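Local coordinates for putative curved DNA-binding protein (Chaetomium thermophilum var. thermophilum DSM 1495, PDB 4IPA), which probably acts in ribosome biogenesis as an Arx1 protein of the peptidase M24 family, and may bind DNA, at residues 93-98 with 271-276; 267-272 with 331-336. All blocks are in the same frame, centred on the assembly; numbering follows the deposited sequence.

Contact 1. Residues 93-98 with 271-276; sequences ITPYTP and ATLHRR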
loop_
_atom_site.group_PDB
_atom_site.type_symbol
_atom_site.label_atom_id
_atom_site.label_comp_id
_atom_site.label_asym_id
_atom_site.label_seq_id
_atom_site.Cartn_x
_atom_site.Cartn_y
_atom_site.Cartn_z
ATOM N N ILE A 93 -10.835 3.254 -3.087
ATOM C CA ILE A 93 -9.864 2.170 -2.937
ATOM C C ILE A 93 -8.580 2.419 -3.736
ATOM O O ILE A 93 -7.495 2.466 -3.171
ATOM C CB ILE A 93 -10.465 0.818 -3.322
ATOM C CG1 ILE A 93 -11.556 0.454 -2.311
ATOM C CG2 ILE A 93 -9.373 -0.239 -3.370
ATOM C CD1 ILE A 93 -12.475 -0.666 -2.745
ATOM N N THR A 94 -8.698 2.573 -5.046
ATOM C CA THR A 94 -7.552 2.988 -5.836
ATOM C C THR A 94 -6.922 4.270 -5.258
ATOM O O THR A 94 -7.618 5.230 -4.992
ATOM C CB THR A 94 -7.943 3.253 -7.281
ATOM O OG1 THR A 94 -8.575 2.086 -7.808
ATOM C CG2 THR A 94 -6.690 3.579 -8.113
ATOM N N PRO A 95 -5.601 4.274 -5.045
ATOM C CA PRO A 95 -4.973 5.487 -4.501
ATOM C C PRO A 95 -5.297 6.690 -5.392
ATOM O O PRO A 95 -5.102 6.603 -6.601
ATOM C CB PRO A 95 -3.475 5.166 -4.556
ATOM C CG PRO A 95 -3.400 3.676 -4.541
ATOM C CD PRO A 95 -4.641 3.171 -5.239
ATOM N N TYR A 96 -5.769 7.783 -4.791
ATOM C CA TYR A 96 -6.291 8.931 -5.515
ATOM C C TYR A 96 -5.242 10.040 -5.693
ATOM O O TYR A 96 -4.575 10.432 -4.733
ATOM C CB TYR A 96 -7.510 9.480 -4.765
ATOM C CG TYR A 96 -8.323 10.498 -5.529
ATOM C CD1 TYR A 96 -8.802 10.217 -6.803
ATOM C CD2 TYR A 96 -8.640 11.725 -4.964
ATOM C CE1 TYR A 96 -9.560 11.152 -7.508
ATOM C CE2 TYR A 96 -9.389 12.657 -5.654
ATOM C CZ TYR A 96 -9.853 12.365 -6.928
ATOM O OH TYR A 96 -10.609 13.298 -7.618
ATOM N N THR A 97 -5.106 10.547 -6.917
ATOM C CA THR A 97 -4.142 11.615 -7.211
ATOM C C THR A 97 -4.516 12.341 -8.515
ATOM O O THR A 97 -3.919 12.112 -9.560
ATOM C CB THR A 97 -2.672 11.089 -7.249
ATOM O OG1 THR A 97 -1.806 12.069 -7.837
ATOM C CG2 THR A 97 -2.571 9.795 -8.044
ATOM N N PRO A 98 -5.510 13.244 -8.436
ATOM C CA PRO A 98 -6.191 13.784 -9.621
ATOM C C PRO A 98 -5.408 14.850 -10.397
ATOM O O PRO A 98 -4.409 15.383 -9.909
ATOM C CB PRO A 98 -7.469 14.378 -9.032
ATOM C CG PRO A 98 -7.067 14.830 -7.669
ATOM C CD PRO A 98 -6.018 13.836 -7.188
ATOM N N ALA A 271 -8.617 7.890 -14.393
ATOM C CA ALA A 271 -7.459 7.079 -14.001
ATOM C C ALA A 271 -6.173 7.875 -14.228
ATOM O O ALA A 271 -5.814 8.168 -15.386
ATOM C CB ALA A 271 -7.420 5.803 -14.812
ATOM N N THR A 272 -5.478 8.229 -13.146
ATOM C CA THR A 272 -4.214 8.950 -13.279
ATOM C C THR A 272 -3.023 8.121 -12.844
ATOM O O THR A 272 -1.894 8.390 -13.252
ATOM C CB THR A 272 -4.225 10.276 -12.500
ATOM O OG1 THR A 272 -4.422 10.007 -11.103
ATOM C CG2 THR A 272 -5.349 11.201 -13.033
ATOM N N LEU A 273 -3.270 7.111 -12.020
ATOM C CA LEU A 273 -2.195 6.267 -11.507
ATOM C C LEU A 273 -1.801 5.196 -12.525
ATOM O O LEU A 273 -2.642 4.440 -12.988
ATOM C CB LEU A 273 -2.624 5.620 -10.190
ATOM C CG LEU A 273 -1.579 4.788 -9.447
ATOM C CD1 LEU A 273 -0.485 5.711 -8.916
ATOM C CD2 LEU A 273 -2.234 4.026 -8.308
ATOM N N HIS A 274 -0.520 5.143 -12.881
ATOM C CA HIS A 274 -0.035 4.224 -13.914
ATOM C C HIS A 274 1.394 3.771 -13.591
ATOM O O HIS A 274 2.029 4.293 -12.684
ATOM C CB HIS A 274 0.011 4.907 -15.300
ATOM C CG HIS A 274 -1.290 5.507 -15.748
ATOM N ND1 HIS A 274 -1.980 5.041 -16.850
ATOM C CD2 HIS A 274 -1.993 6.562 -15.275
ATOM C CE1 HIS A 274 -3.069 5.771 -17.021
ATOM N NE2 HIS A 274 -3.108 6.691 -16.076
ATOM N N ARG A 275 1.902 2.807 -14.350
ATOM C CA ARG A 275 3.323 2.472 -14.308
ATOM C C ARG A 275 3.765 1.850 -15.627
ATOM O O ARG A 275 2.981 1.188 -16.306
ATOM C CB ARG A 275 3.649 1.539 -13.131
ATOM C CG ARG A 275 3.394 0.071 -13.388
ATOM C CD ARG A 275 3.936 -0.765 -12.235
ATOM N NE ARG A 275 3.678 -2.185 -12.432
ATOM C CZ ARG A 275 4.487 -3.012 -13.096
ATOM N NH1 ARG A 275 5.617 -2.567 -13.632
ATOM N NH2 ARG A 275 4.162 -4.288 -13.229
ATOM N N ARG A 276 5.024 2.077 -15.987
ATOM C CA ARG A 276 5.609 1.444 -17.166
ATOM C C ARG A 276 5.729 -0.049 -16.962
ATOM O O ARG A 276 6.124 -0.477 -15.886
ATOM C CB ARG A 276 7.007 1.994 -17.418
ATOM C CG ARG A 276 7.127 2.847 -18.648
ATOM C CD ARG A 276 8.546 3.376 -18.805
ATOM N NE ARG A 276 9.385 2.400 -19.477
ATOM C CZ ARG A 276 10.371 1.730 -18.898
ATOM N NH1 ARG A 276 10.672 1.943 -17.621
ATOM N NH2 ARG A 276 11.065 0.853 -19.610
HETATM O O HOH W 1 -6.514 9.766 -9.315
#

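Contact 2. Residues 267-272 with 331-336; sequences FEQRAT and YEVTGD. With SO4 (sulfate ion), chain E.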
loop_
_atom_site.group_PDB
_atom_site.type_symbol
_atom_site.label_atom_id
_atom_site.label_comp_id
_atom_site.label_asym_id
_atom_site.label_seq_id
_atom_site.Cartn_x
_atom_site.Cartn_y
_atom_site.Cartn_z
ATOM N N PHE A 267 -15.322 3.473 -10.369
ATOM C CA PHE A 267 -15.886 4.818 -10.262
ATOM C C PHE A 267 -15.493 5.671 -11.474
ATOM O O PHE A 267 -14.775 5.207 -12.359
ATOM C CB PHE A 267 -15.500 5.470 -8.931
ATOM C CG PHE A 267 -16.324 4.987 -7.765
ATOM C CD1 PHE A 267 -16.484 3.630 -7.527
ATOM C CD2 PHE A 267 -16.959 5.885 -6.918
ATOM C CE1 PHE A 267 -17.261 3.171 -6.459
ATOM C CE2 PHE A 267 -17.739 5.431 -5.843
ATOM C CZ PHE A 267 -17.877 4.074 -5.613
ATOM N N GLU A 268 -15.975 6.906 -11.524
ATOM C CA GLU A 268 -15.923 7.686 -12.767
ATOM C C GLU A 268 -14.774 8.696 -12.839
ATOM O O GLU A 268 -14.542 9.309 -13.880
ATOM C CB GLU A 268 -17.278 8.376 -13.027
ATOM C CG GLU A 268 -18.456 7.406 -13.196
ATOM C CD GLU A 268 -19.825 8.103 -13.276
ATOM O OE1 GLU A 268 -20.209 8.820 -12.312
ATOM O OE2 GLU A 268 -20.521 7.913 -14.299
ATOM N N GLN A 269 -14.053 8.869 -11.742
ATOM C CA GLN A 269 -12.874 9.726 -11.761
ATOM C C GLN A 269 -11.850 9.218 -12.772
ATOM O O GLN A 269 -11.751 8.026 -13.035
ATOM C CB GLN A 269 -12.235 9.843 -10.374
ATOM C CG GLN A 269 -13.104 10.584 -9.363
ATOM C CD GLN A 269 -14.156 9.681 -8.733
ATOM O OE1 GLN A 269 -14.160 8.464 -8.953
ATOM N NE2 GLN A 269 -15.055 10.278 -7.937
ATOM N N ARG A 270 -11.118 10.150 -13.360
ATOM C CA ARG A 270 -10.101 9.828 -14.334
ATOM C C ARG A 270 -8.983 8.968 -13.710
ATOM O O ARG A 270 -8.483 9.268 -12.624
ATOM C CB ARG A 270 -9.548 11.142 -14.864
ATOM C CG ARG A 270 -8.356 11.047 -15.774
ATOM C CD ARG A 270 -7.982 12.457 -16.217
ATOM N NE ARG A 270 -8.097 12.515 -17.654
ATOM C CZ ARG A 270 -8.903 13.309 -18.336
ATOM N NH1 ARG A 270 -9.679 14.201 -17.731
ATOM N NH2 ARG A 270 -8.896 13.215 -19.653
ATOM N N ALA A 271 -8.617 7.890 -14.393
ATOM C CA ALA A 271 -7.459 7.079 -14.001
ATOM C C ALA A 271 -6.173 7.875 -14.228
ATOM O O ALA A 271 -5.814 8.168 -15.386
ATOM C CB ALA A 271 -7.420 5.803 -14.812
ATOM N N THR A 272 -5.478 8.229 -13.146
ATOM C CA THR A 272 -4.214 8.950 -13.279
ATOM C C THR A 272 -3.023 8.121 -12.844
ATOM O O THR A 272 -1.894 8.390 -13.252
ATOM C CB THR A 272 -4.225 10.276 -12.500
ATOM O OG1 THR A 272 -4.422 10.007 -11.103
ATOM C CG2 THR A 272 -5.349 11.201 -13.033
ATOM N N TYR A 331 -4.103 1.855 -13.490
ATOM C CA TYR A 331 -4.850 1.433 -12.305
ATOM C C TYR A 331 -6.171 2.155 -12.284
ATOM O O TYR A 331 -6.245 3.335 -11.929
ATOM C CB TYR A 331 -4.064 1.726 -11.023
ATOM C CG TYR A 331 -2.773 0.959 -10.973
ATOM C CD1 TYR A 331 -2.737 -0.346 -10.477
ATOM C CD2 TYR A 331 -1.596 1.512 -11.470
ATOM C CE1 TYR A 331 -1.553 -1.068 -10.451
ATOM C CE2 TYR A 331 -0.408 0.806 -11.441
ATOM C CZ TYR A 331 -0.389 -0.483 -10.936
ATOM O OH TYR A 331 0.796 -1.179 -10.919
ATOM N N GLU A 332 -7.209 1.445 -12.687
ATOM C CA GLU A 332 -8.534 2.029 -12.772
ATOM C C GLU A 332 -8.993 2.510 -11.423
ATOM O O GLU A 332 -8.625 1.954 -10.397
ATOM C CB GLU A 332 -9.557 1.039 -13.351
ATOM C CG GLU A 332 -9.898 1.314 -14.830
ATOM C CD GLU A 332 -10.376 2.771 -15.097
ATOM O OE1 GLU A 332 -10.870 3.436 -14.147
ATOM O OE2 GLU A 332 -10.258 3.246 -16.257
ATOM N N VAL A 333 -9.790 3.567 -11.445
ATOM C CA VAL A 333 -10.383 4.112 -10.248
ATOM C C VAL A 333 -11.495 3.196 -9.728
ATOM O O VAL A 333 -12.484 2.955 -10.407
ATOM C CB VAL A 333 -10.967 5.493 -10.537
ATOM C CG1 VAL A 333 -11.501 6.108 -9.265
ATOM C CG2 VAL A 333 -9.899 6.372 -11.168
ATOM N N THR A 334 -11.316 2.682 -8.520
ATOM C CA THR A 334 -12.328 1.848 -7.900
ATOM C C THR A 334 -12.577 2.314 -6.478
ATOM O O THR A 334 -11.734 2.980 -5.865
ATOM C CB THR A 334 -11.924 0.364 -7.859
ATOM O OG1 THR A 334 -10.892 0.184 -6.887
ATOM C CG2 THR A 334 -11.438 -0.114 -9.232
ATOM N N GLY A 335 -13.746 1.956 -5.963
ATOM C CA GLY A 335 -14.151 2.313 -4.618
ATOM C C GLY A 335 -15.131 1.273 -4.101
ATOM O O GLY A 335 -15.494 0.328 -4.808
ATOM N N ASP A 336 -15.556 1.437 -2.859
ATOM C CA ASP A 336 -16.442 0.461 -2.247
ATOM C C ASP A 336 -17.756 0.360 -3.030
ATOM O O ASP A 336 -18.396 1.375 -3.312
ATOM C CB ASP A 336 -16.700 0.807 -0.774
ATOM C CG ASP A 336 -17.536 -0.232 -0.086
ATOM O OD1 ASP A 336 -16.958 -1.259 0.303
ATOM O OD2 ASP A 336 -18.771 -0.049 0.019
HETATM S S SO4 E . -10.491 14.768 -21.992
HETATM O O1 SO4 E . -11.439 15.140 -20.943
HETATM O O2 SO4 E . -10.007 13.422 -21.743
HETATM O O3 SO4 E . -11.151 14.804 -23.297
HETATM O O4 SO4 E . -9.375 15.706 -21.994
HETATM O O HOH W 2 -5.938 6.072 -11.144
#

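Contact 1. Residues 93-98 with 271-276
The chi1 of Thr-272 (61°) sets OG1 between its own backbone N and carbonyl carbon, aimed at Thr-97, while that of Leu-273 (-175°) puts CG anti to the backbone N, on the branch whose CD2 meets Pro-95. Thr-272 OG1 gives its proton to Thr-97 O at 2.7 Å, approaching from above the carbonyl plane, 55° out of it. A water completes a small ring: it accepts from Thr-97 N at 2.9 Å and donates to Thr-272 OG1 at 2.8 Å, so the hydroxyl gives one bond and takes another, and both backbone polar groups of Thr-97 are engaged. Thr-97 CG2 lies against the same hydroxyl, 3.6 Å from Thr-272 OG1, while its own OG1 pairs with Ser-305 OG. An alanine in place of Thr-272 would probably leave Thr-97 O without this donor and the water without this acceptor, setting the water free to shift. Next to this polar cluster, Leu-273 CD2 rests on the Pro-95 ring, 4.0 Å from both CG and CD of Pro-95, with Pro-84 of strand 79-88 also touching the leucine. The contact thus joins a loop of the M24 family region to the start of strand 273-276, the central strand of a small three-stranded antiparallel sheet, in a protein whose family has the pita-bread fold.

Contact 2. Residues 267-272 with 331-336
Phe-267 and Val-333 continue the two-stranded antiparallel ribbon of strands 264-266 and 334-336, from which the chain leaves for a partly helical excursion and to which it returns, an arrangement reminiscent of the insert in the pita-bread fold of type II methionine aminopeptidases. Phe-267 N donates to Val-333 O at 2.9 Å with an N-H...O angle of 160°, keeping the register of the backbone pairing between Lys-265 and Gly-335. The Phe-267 ring meets the backbone of Gly-335 and Asp-336. Its CD1 comes within 3.6 Å of Gly-335 N, and farther on Asp-336 O meets the ring edge near its plane, 3.6 Å from Phe-267 CZ. A beta carbon on Gly-335 would point toward this ring and crowd it, so the absence of a side chain lets the phenylalanine lie close to the backbone.

Val-333 fills the bend of 267-272. With CG1 anti to the backbone N (chi1 -176°), that methyl touches Phe-267 CB and lies 3.6 Å from Gln-269 OE1, the valine and glutamine side chains crossing at about a right angle. The other branch is packed more tightly, Val-333 CG2 being 3.1 Å from Gln-269 O, with Arg-270 O and Ala-271 N also beside it, and Ala-271 CB a little farther off. The backbone N of Val-333 is held by Glu-332 OE1, which accepts its proton on the anti side, with the donor 35° out of the carboxylate plane. Arg-270 turns outward, its NH1 in a salt bridge with Asp-102 and its guanidinium edge facing a sulfate ion probably from the crystallisation liquor. At the far end a water bridges the backbones, accepting from Thr-272 N at 3.0 Å and donating to Tyr-331 O at 2.9 Å.

How the contacts relate
From the N terminus, the chain first reaches 93-98, in the loop between strands 79-88 and 115-124. Contact 1 closes a long loop of 172 residues when 271-276 comes back to it. Contact 2 opens just before that point, at 267-272, and closes a shorter loop of 58 residues at 331-336. The two loops follow one another along the chain and meet at the shared Ala-271 and Thr-272, neither nesting nor crossing, so this bend is held from both sides of the sequence. Thr-94 joins the contacts directly: its OG1 probably hydrogen-bonds both Glu-332 O and Thr-334 N. Together they tie the 93-98 loop to the 264-266/334-336 ribbon and to the sheet built around strand 273-276.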